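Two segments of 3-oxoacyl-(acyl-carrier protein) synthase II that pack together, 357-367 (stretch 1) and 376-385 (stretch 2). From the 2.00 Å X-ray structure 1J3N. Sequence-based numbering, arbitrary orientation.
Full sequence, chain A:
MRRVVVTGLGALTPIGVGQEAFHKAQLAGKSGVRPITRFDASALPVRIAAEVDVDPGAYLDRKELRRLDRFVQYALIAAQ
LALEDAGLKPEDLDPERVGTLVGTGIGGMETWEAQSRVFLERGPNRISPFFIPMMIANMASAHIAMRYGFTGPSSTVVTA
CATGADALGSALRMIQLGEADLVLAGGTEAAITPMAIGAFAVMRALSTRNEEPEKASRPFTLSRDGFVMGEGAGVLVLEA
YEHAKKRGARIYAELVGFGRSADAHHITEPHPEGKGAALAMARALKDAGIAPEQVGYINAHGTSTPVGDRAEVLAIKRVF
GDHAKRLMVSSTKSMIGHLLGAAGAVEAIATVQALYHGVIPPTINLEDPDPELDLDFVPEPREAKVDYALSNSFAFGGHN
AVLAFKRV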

# COMPACT_ATOMS: atom_id res chain seq x y z
N HIS A 357 26.72 -0.60 -15.82
CA HIS A 357 27.44 -1.29 -16.90
C HIS A 357 27.76 -0.43 -18.13
O HIS A 357 28.59 -0.82 -18.96
CB HIS A 357 26.65 -2.52 -17.36
CG HIS A 357 26.52 -3.59 -16.32
ND1 HIS A 357 27.61 -4.28 -15.82
CD2 HIS A 357 25.43 -4.13 -15.73
CE1 HIS A 357 27.19 -5.19 -14.97
NE2 HIS A 357 25.87 -5.12 -14.89
N GLY A 358 27.11 0.71 -18.25
CA GLY A 358 27.36 1.57 -19.40
C GLY A 358 26.83 1.03 -20.71
O GLY A 358 27.39 1.29 -21.77
N VAL A 359 25.75 0.25 -20.64
CA VAL A 359 25.13 -0.31 -21.83
C VAL A 359 23.63 -0.14 -21.64
O VAL A 359 23.10 -0.39 -20.55
CB VAL A 359 25.43 -1.82 -22.02
CG1 VAL A 359 24.70 -2.34 -23.26
CG2 VAL A 359 26.94 -2.05 -22.17
N ILE A 360 22.95 0.29 -22.69
CA ILE A 360 21.51 0.52 -22.63
C ILE A 360 20.77 -0.68 -23.19
O ILE A 360 21.03 -1.12 -24.32
CB ILE A 360 21.10 1.76 -23.44
CG1 ILE A 360 22.01 2.94 -23.08
CG2 ILE A 360 19.66 2.11 -23.17
CD1 ILE A 360 22.00 3.32 -21.61
N PRO A 361 19.82 -1.23 -22.42
CA PRO A 361 19.04 -2.39 -22.86
C PRO A 361 18.14 -2.00 -24.03
O PRO A 361 17.66 -0.87 -24.09
CB PRO A 361 18.27 -2.79 -21.61
CG PRO A 361 18.07 -1.48 -20.91
CD PRO A 361 19.43 -0.83 -21.05
N PRO A 362 17.90 -2.93 -24.96
CA PRO A 362 17.06 -2.69 -26.15
C PRO A 362 15.56 -2.89 -25.97
O PRO A 362 15.10 -3.47 -24.99
CB PRO A 362 17.61 -3.69 -27.14
CG PRO A 362 17.76 -4.90 -26.24
CD PRO A 362 18.44 -4.30 -25.00
N THR A 363 14.82 -2.40 -26.96
CA THR A 363 13.38 -2.57 -26.99
C THR A 363 13.26 -3.53 -28.16
O THR A 363 13.37 -3.11 -29.32
CB THR A 363 12.63 -1.26 -27.36
OG1 THR A 363 12.92 -0.25 -26.39
CG2 THR A 363 11.14 -1.50 -27.40
N ILE A 364 13.09 -4.82 -27.88
CA ILE A 364 12.98 -5.79 -28.97
C ILE A 364 11.63 -5.71 -29.67
O ILE A 364 10.73 -4.99 -29.24
CB ILE A 364 13.20 -7.25 -28.47
CG1 ILE A 364 12.06 -7.68 -27.55
CG2 ILE A 364 14.54 -7.35 -27.73
CD1 ILE A 364 12.10 -9.17 -27.20
N ASN A 365 11.50 -6.44 -30.78
CA ASN A 365 10.28 -6.49 -31.57
C ASN A 365 9.92 -5.17 -32.24
O ASN A 365 8.80 -5.01 -32.75
CB ASN A 365 9.10 -6.96 -30.71
CG ASN A 365 9.25 -8.39 -30.22
OD1 ASN A 365 9.86 -9.24 -30.89
ND2 ASN A 365 8.67 -8.69 -29.06
N LEU A 366 10.85 -4.23 -32.24
CA LEU A 366 10.63 -2.93 -32.86
C LEU A 366 10.79 -3.07 -34.39
O LEU A 366 11.57 -2.36 -35.01
CB LEU A 366 11.65 -1.93 -32.32
CG LEU A 366 11.35 -0.44 -32.46
CD1 LEU A 366 10.25 -0.03 -31.50
CD2 LEU A 366 12.61 0.34 -32.17
N GLU A 367 10.03 -4.00 -34.96
CA GLU A 367 10.07 -4.28 -36.40
C GLU A 367 9.39 -3.19 -37.23
O GLU A 367 9.94 -2.72 -38.23
CB GLU A 367 9.41 -5.63 -36.67
CG GLU A 367 9.46 -6.08 -38.13
CD GLU A 367 8.83 -7.44 -38.34
OE1 GLU A 367 9.35 -8.43 -37.78
OE2 GLU A 367 7.81 -7.52 -39.06
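Stretch 2 (376-385) DFVPEPREAK

The most unusual feature of this contact is that its antiparallel ladder stops at prolines, and beyond them one more backbone hydrogen bond forms, from Thr363 N to Val378 O. A short ladder joins Gly358, Val359 and Ile360 to Arg382, Glu383 and Ala384. Pro361 and Pro362 have nitrogens that carry no hydrogen; Pro361 points away from stretch 2, while Pro362 packs against Pro379 and Pro381.

The direction of stretch 2 follows from the register. The nearest CA atoms pair Gly358 with Lys385, Val359 with Glu383, Ile360 with Arg382 and Pro362 with Glu380, so numbers fall along stretch 2 as they rise along stretch 1. The regular strand is brief, 359-360 against 382-383, with loop or turn over most of the rest. Ile360 and Arg382 form the hydrogen-bonded pair, their CA atoms 5.1 Å apart: Ile360 N donates to Arg382 O at 2.8 Å, and Arg382 N returns a bond to Ile360 O at 3.2 Å, with angles at hydrogen of 165° and 156°. Val359 and Glu383 form the non-hydrogen-bonded pair, and the CA of Val359 lies 4.3 Å from the CA of Glu383. Past this pair, Ala384 N donates to Gly358 O at 2.9 Å. CA-H...O contacts support the ladder, as from Val359 CA to Arg382 O at 3.4 Å and from Pro381 CA to Ile360 O at 3.3 Å. Gly358, the first residue to leave the preceding helix, has phi/psi of 71/29; a positive phi favours glycine.

Strand alternation sorts the side chains. Val359 and Glu383 share one face, where Val359 CG2 lies 3.9 Å from Glu383 OE2. Ile360 and Arg382 share the other, but the end of the arginine leads away from stretch 1: Arg382 NH1 forms a salt bridge with Asp376 OD2 at 2.8 Å, within stretch 2. Ile360 packs instead against Ala384 and Val378, with Ile360 CG1 3.9 Å from Ala384 CB and Ile360 CG2 4.3 Å from Val378 CG2.

At the proline step, side-chain packing accompanies the break in pairing. Pro362 points its CA-to-CB bond toward stretch 2, and Pro362 CD lies 3.6 Å from Pro381 CG. Val378 has phi/psi of 46/72, outside the extended range, and its carbonyl meets the next free amide: Thr363 N donates to Val378 O at 2.9 Å and 156°. Thr363, in the m rotamer, adds a side-chain bond from Thr363 OG1 to Phe377 O at 2.8 Å, so successive carbonyls of stretch 2 are both engaged by one residue.

Leu366 closes the contact, its CA-to-CB bond directed toward stretch 2. Leu366 CD2 lies 3.8 Å from Phe377 CB and 3.9 Å from Pro379 CB. A water links the two stretches nearby, donating to Thr363 O at 3.1 Å and, weakly, to Pro379 O at 3.3 Å, while accepting from Leu366 N at 3.3 Å. Together the two stretches bury 679 Å², summed over both sides.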

# COMPACT_ATOMS: atom_id res chain seq x y z
N ASP A 376 14.27 7.76 -29.98
CA ASP A 376 15.22 6.68 -30.17
C ASP A 376 14.87 5.57 -29.17
O ASP A 376 15.17 5.69 -27.99
CB ASP A 376 16.65 7.19 -29.90
CG ASP A 376 17.70 6.15 -30.20
OD1 ASP A 376 17.35 4.95 -30.32
OD2 ASP A 376 18.89 6.51 -30.31
N PHE A 377 14.24 4.50 -29.66
CA PHE A 377 13.83 3.39 -28.81
C PHE A 377 14.83 2.24 -28.65
O PHE A 377 14.47 1.16 -28.18
CB PHE A 377 12.48 2.86 -29.28
CG PHE A 377 11.36 3.86 -29.15
CD1 PHE A 377 11.02 4.37 -27.89
CD2 PHE A 377 10.67 4.31 -30.27
CE1 PHE A 377 10.01 5.32 -27.76
CE2 PHE A 377 9.66 5.27 -30.14
CZ PHE A 377 9.33 5.77 -28.88
N VAL A 378 16.08 2.48 -29.04
CA VAL A 378 17.15 1.50 -28.91
C VAL A 378 16.79 0.07 -29.35
O VAL A 378 16.62 -0.84 -28.53
CB VAL A 378 17.64 1.47 -27.43
CG1 VAL A 378 18.93 0.69 -27.31
CG2 VAL A 378 17.84 2.91 -26.93
N PRO A 379 16.67 -0.15 -30.67
CA PRO A 379 16.32 -1.48 -31.17
C PRO A 379 17.39 -2.53 -30.85
O PRO A 379 17.11 -3.73 -30.85
CB PRO A 379 16.16 -1.25 -32.68
CG PRO A 379 17.05 -0.08 -32.95
CD PRO A 379 16.76 0.82 -31.78
N GLU A 380 18.60 -2.06 -30.57
CA GLU A 380 19.73 -2.92 -30.22
C GLU A 380 20.52 -2.34 -29.05
O GLU A 380 20.61 -1.12 -28.90
CB GLU A 380 20.66 -3.08 -31.43
CG GLU A 380 20.31 -4.22 -32.37
CD GLU A 380 20.59 -5.59 -31.75
OE1 GLU A 380 19.93 -5.94 -30.74
OE2 GLU A 380 21.46 -6.31 -32.27
N PRO A 381 21.08 -3.21 -28.18
CA PRO A 381 21.86 -2.76 -27.02
C PRO A 381 22.91 -1.75 -27.46
O PRO A 381 23.54 -1.92 -28.50
CB PRO A 381 22.49 -4.05 -26.51
CG PRO A 381 21.45 -5.07 -26.84
CD PRO A 381 21.04 -4.68 -28.25
N ARG A 382 23.11 -0.70 -26.67
CA ARG A 382 24.08 0.31 -27.03
C ARG A 382 25.00 0.76 -25.91
O ARG A 382 24.54 1.11 -24.82
CB ARG A 382 23.35 1.53 -27.60
CG ARG A 382 24.27 2.52 -28.30
CD ARG A 382 23.47 3.71 -28.78
NE ARG A 382 22.27 3.27 -29.49
CZ ARG A 382 21.24 4.05 -29.79
NH1 ARG A 382 21.27 5.34 -29.46
NH2 ARG A 382 20.19 3.55 -30.42
N GLU A 383 26.30 0.76 -26.19
CA GLU A 383 27.30 1.20 -25.23
C GLU A 383 27.12 2.70 -25.08
O GLU A 383 27.23 3.45 -26.05
CB GLU A 383 28.72 0.93 -25.76
CG GLU A 383 29.32 -0.43 -25.41
CD GLU A 383 30.39 -0.34 -24.32
OE1 GLU A 383 31.16 0.65 -24.31
OE2 GLU A 383 30.49 -1.27 -23.49
N ALA A 384 26.81 3.14 -23.86
CA ALA A 384 26.60 4.55 -23.59
C ALA A 384 26.80 4.83 -22.11
O ALA A 384 26.35 4.07 -21.26
CB ALA A 384 25.20 4.96 -24.03
N LYS A 385 27.49 5.93 -21.82
CA LYS A 385 27.77 6.32 -20.44
C LYS A 385 26.92 7.52 -20.03
O LYS A 385 27.36 8.67 -20.12
CB LYS A 385 29.25 6.67 -20.30
CG LYS A 385 29.68 7.16 -18.92
CD LYS A 385 31.11 7.69 -18.94
CE LYS A 385 31.56 8.19 -17.58
NZ LYS A 385 31.64 7.09 -16.58
O HOH W 1 14.11 -4.37 -32.06